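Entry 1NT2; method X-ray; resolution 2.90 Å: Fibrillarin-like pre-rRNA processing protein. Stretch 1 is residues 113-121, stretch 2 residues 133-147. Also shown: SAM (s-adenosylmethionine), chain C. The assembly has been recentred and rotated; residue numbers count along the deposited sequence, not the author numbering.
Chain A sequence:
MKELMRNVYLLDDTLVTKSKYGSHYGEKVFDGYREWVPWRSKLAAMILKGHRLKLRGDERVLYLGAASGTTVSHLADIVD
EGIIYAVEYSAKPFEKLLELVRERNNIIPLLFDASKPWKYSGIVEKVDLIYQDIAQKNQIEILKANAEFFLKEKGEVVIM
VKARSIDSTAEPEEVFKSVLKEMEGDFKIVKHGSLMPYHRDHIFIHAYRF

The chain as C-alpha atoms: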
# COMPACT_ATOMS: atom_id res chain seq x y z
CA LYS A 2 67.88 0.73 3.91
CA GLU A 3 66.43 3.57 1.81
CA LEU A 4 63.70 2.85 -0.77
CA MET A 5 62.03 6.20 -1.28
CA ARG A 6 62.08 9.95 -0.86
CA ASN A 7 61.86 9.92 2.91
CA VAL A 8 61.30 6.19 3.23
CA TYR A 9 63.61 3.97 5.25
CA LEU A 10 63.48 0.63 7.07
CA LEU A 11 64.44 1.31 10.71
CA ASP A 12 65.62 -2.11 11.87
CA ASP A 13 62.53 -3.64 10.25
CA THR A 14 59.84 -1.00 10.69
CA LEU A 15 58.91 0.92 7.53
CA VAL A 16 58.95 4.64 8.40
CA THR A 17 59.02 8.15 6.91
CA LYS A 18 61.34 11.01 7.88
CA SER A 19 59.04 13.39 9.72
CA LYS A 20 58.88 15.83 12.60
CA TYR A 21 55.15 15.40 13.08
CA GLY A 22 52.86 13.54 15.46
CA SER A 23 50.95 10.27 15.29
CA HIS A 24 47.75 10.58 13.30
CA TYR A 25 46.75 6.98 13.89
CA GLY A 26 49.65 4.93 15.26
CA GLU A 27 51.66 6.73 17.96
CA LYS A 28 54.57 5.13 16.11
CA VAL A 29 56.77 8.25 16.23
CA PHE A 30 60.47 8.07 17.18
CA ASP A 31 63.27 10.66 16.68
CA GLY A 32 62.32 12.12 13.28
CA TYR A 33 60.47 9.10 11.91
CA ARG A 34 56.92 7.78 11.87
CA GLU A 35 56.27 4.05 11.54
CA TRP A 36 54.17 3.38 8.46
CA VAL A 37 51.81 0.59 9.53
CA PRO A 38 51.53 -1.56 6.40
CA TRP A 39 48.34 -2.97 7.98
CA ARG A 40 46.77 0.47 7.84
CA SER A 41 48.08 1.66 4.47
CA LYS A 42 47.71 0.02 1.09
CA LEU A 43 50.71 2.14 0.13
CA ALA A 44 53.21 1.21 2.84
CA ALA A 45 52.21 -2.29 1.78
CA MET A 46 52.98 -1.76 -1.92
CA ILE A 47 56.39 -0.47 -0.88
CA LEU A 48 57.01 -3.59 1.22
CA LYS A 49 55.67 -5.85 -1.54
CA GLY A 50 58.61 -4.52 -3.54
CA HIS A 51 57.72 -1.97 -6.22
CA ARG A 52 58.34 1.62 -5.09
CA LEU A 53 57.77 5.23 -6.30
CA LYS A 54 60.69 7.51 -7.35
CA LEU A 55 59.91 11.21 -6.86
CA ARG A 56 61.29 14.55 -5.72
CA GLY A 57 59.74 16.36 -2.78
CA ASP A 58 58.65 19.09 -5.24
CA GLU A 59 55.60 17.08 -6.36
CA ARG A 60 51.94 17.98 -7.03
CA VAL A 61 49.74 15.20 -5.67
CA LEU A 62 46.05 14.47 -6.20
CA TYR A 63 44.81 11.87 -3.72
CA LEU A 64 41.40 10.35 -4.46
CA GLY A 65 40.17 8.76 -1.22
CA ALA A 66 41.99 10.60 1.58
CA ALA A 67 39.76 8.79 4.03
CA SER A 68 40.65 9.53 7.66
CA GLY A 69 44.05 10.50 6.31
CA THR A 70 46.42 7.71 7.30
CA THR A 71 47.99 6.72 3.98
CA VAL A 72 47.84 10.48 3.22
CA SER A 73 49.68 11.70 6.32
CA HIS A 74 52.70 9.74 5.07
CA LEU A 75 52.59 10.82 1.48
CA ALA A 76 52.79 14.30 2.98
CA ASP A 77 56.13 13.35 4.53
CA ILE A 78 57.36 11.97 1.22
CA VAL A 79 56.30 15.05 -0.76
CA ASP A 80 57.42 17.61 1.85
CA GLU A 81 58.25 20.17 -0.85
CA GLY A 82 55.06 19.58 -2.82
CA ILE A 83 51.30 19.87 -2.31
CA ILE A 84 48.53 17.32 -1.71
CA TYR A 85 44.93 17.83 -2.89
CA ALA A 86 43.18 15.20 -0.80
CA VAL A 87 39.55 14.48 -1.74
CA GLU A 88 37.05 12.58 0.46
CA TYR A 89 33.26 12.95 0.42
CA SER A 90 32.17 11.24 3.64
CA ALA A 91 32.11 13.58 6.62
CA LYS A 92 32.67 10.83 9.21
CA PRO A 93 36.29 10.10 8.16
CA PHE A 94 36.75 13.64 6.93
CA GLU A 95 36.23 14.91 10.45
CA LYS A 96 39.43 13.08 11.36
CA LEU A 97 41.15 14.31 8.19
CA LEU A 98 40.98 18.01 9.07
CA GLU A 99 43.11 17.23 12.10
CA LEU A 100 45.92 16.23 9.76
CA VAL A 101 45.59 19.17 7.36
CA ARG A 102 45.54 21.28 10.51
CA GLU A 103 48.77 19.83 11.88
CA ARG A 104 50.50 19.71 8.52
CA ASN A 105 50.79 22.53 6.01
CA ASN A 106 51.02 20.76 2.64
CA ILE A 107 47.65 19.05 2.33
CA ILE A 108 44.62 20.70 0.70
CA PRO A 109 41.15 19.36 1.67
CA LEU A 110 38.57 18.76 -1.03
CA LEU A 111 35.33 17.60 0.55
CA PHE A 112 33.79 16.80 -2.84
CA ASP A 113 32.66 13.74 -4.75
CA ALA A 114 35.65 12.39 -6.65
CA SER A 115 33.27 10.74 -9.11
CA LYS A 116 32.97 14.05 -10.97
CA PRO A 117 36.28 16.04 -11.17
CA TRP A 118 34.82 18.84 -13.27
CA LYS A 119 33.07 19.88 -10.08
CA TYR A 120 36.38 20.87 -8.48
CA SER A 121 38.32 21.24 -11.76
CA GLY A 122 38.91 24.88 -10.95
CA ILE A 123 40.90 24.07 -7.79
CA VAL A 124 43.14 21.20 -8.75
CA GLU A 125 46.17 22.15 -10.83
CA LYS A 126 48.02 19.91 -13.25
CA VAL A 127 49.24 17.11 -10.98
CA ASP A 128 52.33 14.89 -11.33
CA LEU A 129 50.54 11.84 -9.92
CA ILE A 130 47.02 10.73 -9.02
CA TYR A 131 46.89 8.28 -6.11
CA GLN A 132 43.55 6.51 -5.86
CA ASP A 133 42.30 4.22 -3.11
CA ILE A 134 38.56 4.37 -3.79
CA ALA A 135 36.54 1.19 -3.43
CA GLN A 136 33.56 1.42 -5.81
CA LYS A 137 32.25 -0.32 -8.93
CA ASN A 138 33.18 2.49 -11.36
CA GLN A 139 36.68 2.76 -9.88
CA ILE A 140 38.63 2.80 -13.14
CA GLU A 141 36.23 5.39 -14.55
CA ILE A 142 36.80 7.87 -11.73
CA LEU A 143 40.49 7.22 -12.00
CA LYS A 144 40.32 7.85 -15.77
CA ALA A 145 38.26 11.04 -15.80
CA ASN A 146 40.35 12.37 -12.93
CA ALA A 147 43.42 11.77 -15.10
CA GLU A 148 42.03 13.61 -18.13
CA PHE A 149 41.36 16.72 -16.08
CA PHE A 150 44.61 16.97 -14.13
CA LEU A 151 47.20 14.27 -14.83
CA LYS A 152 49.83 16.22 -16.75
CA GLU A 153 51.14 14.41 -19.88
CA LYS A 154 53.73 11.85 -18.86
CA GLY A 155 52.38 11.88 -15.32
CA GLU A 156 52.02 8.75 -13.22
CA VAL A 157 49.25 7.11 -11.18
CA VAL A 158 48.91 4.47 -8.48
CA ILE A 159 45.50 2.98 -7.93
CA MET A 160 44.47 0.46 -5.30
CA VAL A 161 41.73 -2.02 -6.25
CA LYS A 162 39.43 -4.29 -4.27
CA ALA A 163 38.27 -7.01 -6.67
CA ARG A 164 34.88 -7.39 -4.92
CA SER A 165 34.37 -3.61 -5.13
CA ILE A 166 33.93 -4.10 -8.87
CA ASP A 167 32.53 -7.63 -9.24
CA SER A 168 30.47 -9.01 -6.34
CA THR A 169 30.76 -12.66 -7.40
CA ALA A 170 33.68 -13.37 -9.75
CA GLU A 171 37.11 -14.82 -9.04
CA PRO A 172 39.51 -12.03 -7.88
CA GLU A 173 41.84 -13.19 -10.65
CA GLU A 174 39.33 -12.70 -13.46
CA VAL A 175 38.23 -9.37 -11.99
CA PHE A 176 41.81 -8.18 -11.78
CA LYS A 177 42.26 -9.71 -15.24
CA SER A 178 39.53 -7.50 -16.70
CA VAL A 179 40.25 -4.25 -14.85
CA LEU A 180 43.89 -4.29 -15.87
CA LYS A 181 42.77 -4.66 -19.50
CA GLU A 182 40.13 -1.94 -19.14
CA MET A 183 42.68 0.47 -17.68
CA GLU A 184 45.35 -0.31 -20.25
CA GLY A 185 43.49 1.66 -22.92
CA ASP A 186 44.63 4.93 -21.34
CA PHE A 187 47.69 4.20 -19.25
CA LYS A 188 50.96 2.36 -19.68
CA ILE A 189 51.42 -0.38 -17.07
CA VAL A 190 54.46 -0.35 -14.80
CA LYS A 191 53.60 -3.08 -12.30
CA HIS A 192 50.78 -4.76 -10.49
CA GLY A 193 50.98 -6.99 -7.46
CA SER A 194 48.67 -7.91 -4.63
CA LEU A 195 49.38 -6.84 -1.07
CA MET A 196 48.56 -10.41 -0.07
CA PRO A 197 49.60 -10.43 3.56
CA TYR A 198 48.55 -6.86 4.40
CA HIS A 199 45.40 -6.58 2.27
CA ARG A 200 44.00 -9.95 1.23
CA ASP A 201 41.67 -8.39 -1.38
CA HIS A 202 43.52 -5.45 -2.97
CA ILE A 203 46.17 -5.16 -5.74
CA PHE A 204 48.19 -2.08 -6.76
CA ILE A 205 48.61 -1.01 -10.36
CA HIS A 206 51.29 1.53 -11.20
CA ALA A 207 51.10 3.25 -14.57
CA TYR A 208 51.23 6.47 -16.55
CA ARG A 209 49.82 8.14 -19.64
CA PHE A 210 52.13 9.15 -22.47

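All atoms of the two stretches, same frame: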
# COMPACT_ATOMS: atom_id res chain seq x y z
N ASP A 113 32.78 15.06 -4.15
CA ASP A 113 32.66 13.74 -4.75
C ASP A 113 33.71 13.60 -5.84
O ASP A 113 33.73 14.37 -6.79
CB ASP A 113 31.26 13.55 -5.34
CG ASP A 113 31.07 12.17 -5.98
OD1 ASP A 113 31.75 11.23 -5.53
OD2 ASP A 113 30.24 12.02 -6.90
N ALA A 114 34.60 12.62 -5.68
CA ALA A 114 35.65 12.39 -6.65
C ALA A 114 35.08 11.92 -7.99
O ALA A 114 35.67 12.15 -9.04
CB ALA A 114 36.64 11.37 -6.12
N SER A 115 33.93 11.28 -7.93
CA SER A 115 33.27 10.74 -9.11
C SER A 115 33.09 11.71 -10.26
O SER A 115 32.91 11.29 -11.41
CB SER A 115 31.91 10.17 -8.75
OG SER A 115 31.29 9.65 -9.90
N LYS A 116 33.12 13.01 -9.96
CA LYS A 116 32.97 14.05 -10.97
C LYS A 116 33.95 15.19 -10.72
O LYS A 116 33.63 16.17 -10.05
CB LYS A 116 31.53 14.55 -10.97
CG LYS A 116 30.94 14.79 -9.61
CD LYS A 116 29.42 14.89 -9.67
CE LYS A 116 28.78 13.57 -10.10
NZ LYS A 116 28.85 12.55 -9.03
N PRO A 117 35.18 15.07 -11.28
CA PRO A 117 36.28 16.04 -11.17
C PRO A 117 35.97 17.45 -11.66
O PRO A 117 36.45 18.43 -11.10
CB PRO A 117 37.40 15.37 -11.98
CG PRO A 117 36.65 14.64 -13.04
CD PRO A 117 35.52 14.01 -12.25
N TRP A 118 35.17 17.54 -12.72
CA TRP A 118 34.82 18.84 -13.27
C TRP A 118 34.24 19.75 -12.20
O TRP A 118 34.33 20.98 -12.29
CB TRP A 118 33.84 18.67 -14.43
CG TRP A 118 32.69 17.77 -14.13
CD1 TRP A 118 31.52 18.11 -13.50
CD2 TRP A 118 32.59 16.38 -14.44
NE1 TRP A 118 30.69 17.00 -13.41
CE2 TRP A 118 31.33 15.93 -13.98
CE3 TRP A 118 33.45 15.47 -15.07
CZ2 TRP A 118 30.91 14.60 -14.13
CZ3 TRP A 118 33.04 14.15 -15.21
CH2 TRP A 118 31.78 13.73 -14.75
N LYS A 119 33.66 19.14 -11.18
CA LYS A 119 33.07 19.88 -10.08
C LYS A 119 34.11 20.70 -9.31
O LYS A 119 33.81 21.78 -8.82
CB LYS A 119 32.38 18.91 -9.13
CG LYS A 119 31.04 19.37 -8.64
CD LYS A 119 30.03 19.29 -9.76
CE LYS A 119 28.63 19.50 -9.21
NZ LYS A 119 28.25 18.49 -8.19
N TYR A 120 35.32 20.17 -9.20
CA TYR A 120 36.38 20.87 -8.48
C TYR A 120 37.57 21.18 -9.41
O TYR A 120 38.66 21.57 -8.98
CB TYR A 120 36.83 20.04 -7.26
CG TYR A 120 37.27 18.62 -7.57
CD1 TYR A 120 38.45 18.37 -8.27
CD2 TYR A 120 36.48 17.53 -7.21
CE1 TYR A 120 38.84 17.07 -8.60
CE2 TYR A 120 36.86 16.22 -7.54
CZ TYR A 120 38.04 16.01 -8.24
OH TYR A 120 38.43 14.73 -8.58
N SER A 121 37.32 21.01 -10.71
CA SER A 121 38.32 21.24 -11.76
C SER A 121 38.97 22.61 -11.71
O SER A 121 40.02 22.81 -12.31
CB SER A 121 37.68 21.07 -13.14
OG SER A 121 37.24 22.32 -13.64
N ASP A 133 42.58 5.31 -4.02
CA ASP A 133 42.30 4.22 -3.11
C ASP A 133 40.81 4.29 -2.83
O ASP A 133 40.39 4.35 -1.68
CB ASP A 133 43.07 4.43 -1.81
CG ASP A 133 43.12 3.20 -0.94
OD1 ASP A 133 42.11 2.46 -0.93
OD2 ASP A 133 44.15 2.99 -0.27
N ILE A 134 40.02 4.32 -3.90
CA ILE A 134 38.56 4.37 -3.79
C ILE A 134 38.04 2.98 -4.10
O ILE A 134 38.47 2.34 -5.06
CB ILE A 134 37.92 5.33 -4.81
CG1 ILE A 134 38.14 6.78 -4.40
CG2 ILE A 134 36.44 5.08 -4.90
CD1 ILE A 134 37.53 7.77 -5.37
N ALA A 135 37.12 2.51 -3.27
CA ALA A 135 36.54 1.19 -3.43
C ALA A 135 35.09 1.30 -3.88
O ALA A 135 34.17 1.37 -3.06
CB ALA A 135 36.63 0.43 -2.13
N GLN A 136 34.89 1.34 -5.20
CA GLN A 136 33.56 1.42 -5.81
C GLN A 136 33.57 0.75 -7.18
O GLN A 136 34.61 0.63 -7.82
CB GLN A 136 33.10 2.87 -5.98
CG GLN A 136 32.75 3.60 -4.69
CD GLN A 136 31.88 4.82 -4.96
OE1 GLN A 136 32.12 5.57 -5.92
NE2 GLN A 136 30.87 5.03 -4.13
N LYS A 137 32.39 0.33 -7.63
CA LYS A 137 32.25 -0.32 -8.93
C LYS A 137 32.93 0.42 -10.08
O LYS A 137 33.75 -0.15 -10.80
CB LYS A 137 30.77 -0.51 -9.25
CG LYS A 137 30.07 -1.60 -8.44
CD LYS A 137 30.16 -2.94 -9.15
CE LYS A 137 29.60 -2.86 -10.57
NZ LYS A 137 29.63 -4.16 -11.30
N ASN A 138 32.60 1.70 -10.27
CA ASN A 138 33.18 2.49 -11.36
C ASN A 138 34.58 3.05 -11.08
O ASN A 138 34.95 4.10 -11.59
CB ASN A 138 32.24 3.65 -11.68
CG ASN A 138 32.04 4.56 -10.50
OD1 ASN A 138 31.65 4.12 -9.42
ND2 ASN A 138 32.32 5.84 -10.69
N GLN A 139 35.34 2.34 -10.25
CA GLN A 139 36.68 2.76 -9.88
C GLN A 139 37.47 3.32 -11.05
O GLN A 139 37.75 4.52 -11.10
CB GLN A 139 37.45 1.58 -9.28
CG GLN A 139 37.23 1.35 -7.80
CD GLN A 139 38.06 0.20 -7.26
OE1 GLN A 139 38.15 -0.02 -6.05
NE2 GLN A 139 38.67 -0.56 -8.17
N ILE A 140 37.84 2.44 -11.97
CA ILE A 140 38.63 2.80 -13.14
C ILE A 140 38.12 4.02 -13.91
O ILE A 140 38.89 4.75 -14.53
CB ILE A 140 38.75 1.60 -14.07
CG1 ILE A 140 39.19 0.39 -13.26
CG2 ILE A 140 39.79 1.87 -15.13
CD1 ILE A 140 40.41 0.65 -12.40
N GLU A 141 36.81 4.24 -13.88
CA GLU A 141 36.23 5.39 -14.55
C GLU A 141 36.68 6.66 -13.83
O GLU A 141 37.25 7.56 -14.43
CB GLU A 141 34.71 5.31 -14.53
CG GLU A 141 34.12 4.19 -15.37
CD GLU A 141 33.54 4.69 -16.69
OE1 GLU A 141 34.32 5.19 -17.54
OE2 GLU A 141 32.30 4.57 -16.88
N ILE A 142 36.42 6.71 -12.53
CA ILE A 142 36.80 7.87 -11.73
C ILE A 142 38.28 8.11 -11.85
O ILE A 142 38.74 9.25 -11.93
CB ILE A 142 36.45 7.68 -10.22
CG1 ILE A 142 34.97 7.34 -10.07
CG2 ILE A 142 36.73 8.95 -9.45
CD1 ILE A 142 34.55 7.09 -8.65
N LEU A 143 39.06 7.04 -11.87
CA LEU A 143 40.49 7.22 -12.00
C LEU A 143 40.83 7.78 -13.39
O LEU A 143 41.75 8.59 -13.53
CB LEU A 143 41.22 5.91 -11.75
CG LEU A 143 42.74 5.93 -11.90
CD1 LEU A 143 43.10 5.58 -13.34
CD2 LEU A 143 43.32 7.28 -11.49
N LYS A 144 40.07 7.37 -14.41
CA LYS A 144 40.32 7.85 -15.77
C LYS A 144 39.98 9.31 -15.95
O LYS A 144 40.83 10.10 -16.33
CB LYS A 144 39.54 7.01 -16.79
CG LYS A 144 40.14 5.64 -16.99
CD LYS A 144 39.55 4.95 -18.20
CE LYS A 144 40.29 3.65 -18.47
NZ LYS A 144 39.73 2.90 -19.63
N ALA A 145 38.72 9.66 -15.67
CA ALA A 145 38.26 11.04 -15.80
C ALA A 145 39.11 11.96 -14.96
O ALA A 145 39.41 13.08 -15.37
CB ALA A 145 36.80 11.15 -15.39
N ASN A 146 39.52 11.52 -13.77
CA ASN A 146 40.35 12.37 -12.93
C ASN A 146 41.70 12.61 -13.59
O ASN A 146 42.32 13.66 -13.39
CB ASN A 146 40.52 11.74 -11.54
CG ASN A 146 39.99 12.65 -10.43
OD1 ASN A 146 40.75 13.30 -9.70
ND2 ASN A 146 38.67 12.70 -10.30
N ALA A 147 42.15 11.65 -14.40
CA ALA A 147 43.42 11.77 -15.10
C ALA A 147 43.32 12.80 -16.24
O ALA A 147 44.19 13.67 -16.39
CB ALA A 147 43.84 10.40 -15.67
N SAM C . 43.68 4.18 2.82
CA SAM C . 42.49 4.66 3.56
C SAM C . 42.79 4.76 5.05
O SAM C . 43.92 4.46 5.43
OXT SAM C . 41.84 5.17 5.80
CB SAM C . 41.29 3.71 3.30
CG SAM C . 40.45 4.26 2.15
SD SAM C . 38.92 3.38 1.60
CE SAM C . 39.40 1.83 0.83
C5' SAM C . 38.25 4.33 0.29
C4' SAM C . 37.79 5.72 0.64
O4' SAM C . 37.30 6.29 -0.58
C3' SAM C . 36.59 5.77 1.59
O3' SAM C . 37.13 6.41 2.79
C2' SAM C . 35.57 6.71 0.97
O2' SAM C . 34.91 7.71 1.74
C1' SAM C . 36.28 7.21 -0.30
N9 SAM C . 35.43 7.30 -1.47
C8 SAM C . 34.75 6.30 -2.13
N7 SAM C . 34.08 6.72 -3.16
C5 SAM C . 34.32 8.09 -3.19
C6 SAM C . 33.89 9.13 -4.06
N6 SAM C . 33.08 8.89 -5.11
N1 SAM C . 34.31 10.42 -3.82
C2 SAM C . 35.12 10.65 -2.75
N3 SAM C . 35.59 9.74 -1.86
C4 SAM C . 35.15 8.46 -2.14

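A looped segment, residues 113-121, packs against one side of the helix that begins at Q139 through a small, mostly apolar contact, pinned by a hydrogen bond from N146 to Y120 and bordered at one end by the adenine of S-adenosylmethionine. The two stretches together bury 325 Å², and their backbones come close: the CA atoms of S115 and I142 lie 5.2 Å apart, those of P117 and N146 5.8 Å.

The apolar part centres on A114. Its CB points toward the second stretch and meets CD1 of I134 at 3.8 Å and CG2 of I142 at 4.1 Å. A methyl group suits this place because it fills the space beside two branched side chains while letting the backbone come near; the carbonyl O of A114 lies 3.4 Å from CG2 of I142. I142, with chi1 m and chi2 t, also carries its CD1 to 3.9 Å from CA of S115, so one isoleucine covers two successive residues of the loop. One helical turn on, A145 offers another small side chain, and its CB lies 4.2 Å from CG of P117.

N146 supplies the polar link, and no other residue of the second stretch has more area covered by the first. Its CA-to-CB bond points sideways, but the end of the side chain comes nearer, and ND2 donates a hydrogen bond to OH of Y120 at 2.7 Å. The same ND2 sits 3.4 Å from CB of P117 and 3.3 Å from the carbonyl O of A114. An amide serves well here, since it brings polar atoms to a tyrosine hydroxyl in an otherwise buried setting. Y120 reaches it with chi1 p, and ND2 approaches at the edge of the ring, near its plane.

The loop is shaped by its own bonds. A type I turn runs from D113 to K116, and D113 OD1 accepts a weak hydrogen bond from N of S115 at 3.2 Å, while NZ of K116 forms a salt bridge to D113 OD2 at 2.6 Å. P117 opens a short 3-10 segment, where its fixed ring suits a first position that needs no backbone donor; N of Y120 then bonds to O of P117 at 2.8 Å.

The cofactor touches both stretches. SAM N6 donates to D113 OD1 at 2.7 Å, and N of A114 donates to SAM N1 at 2.9 Å, while CG2 of I134 lies 3.4 Å from SAM N7. A114 and I134 thus contact both each other and the ligand.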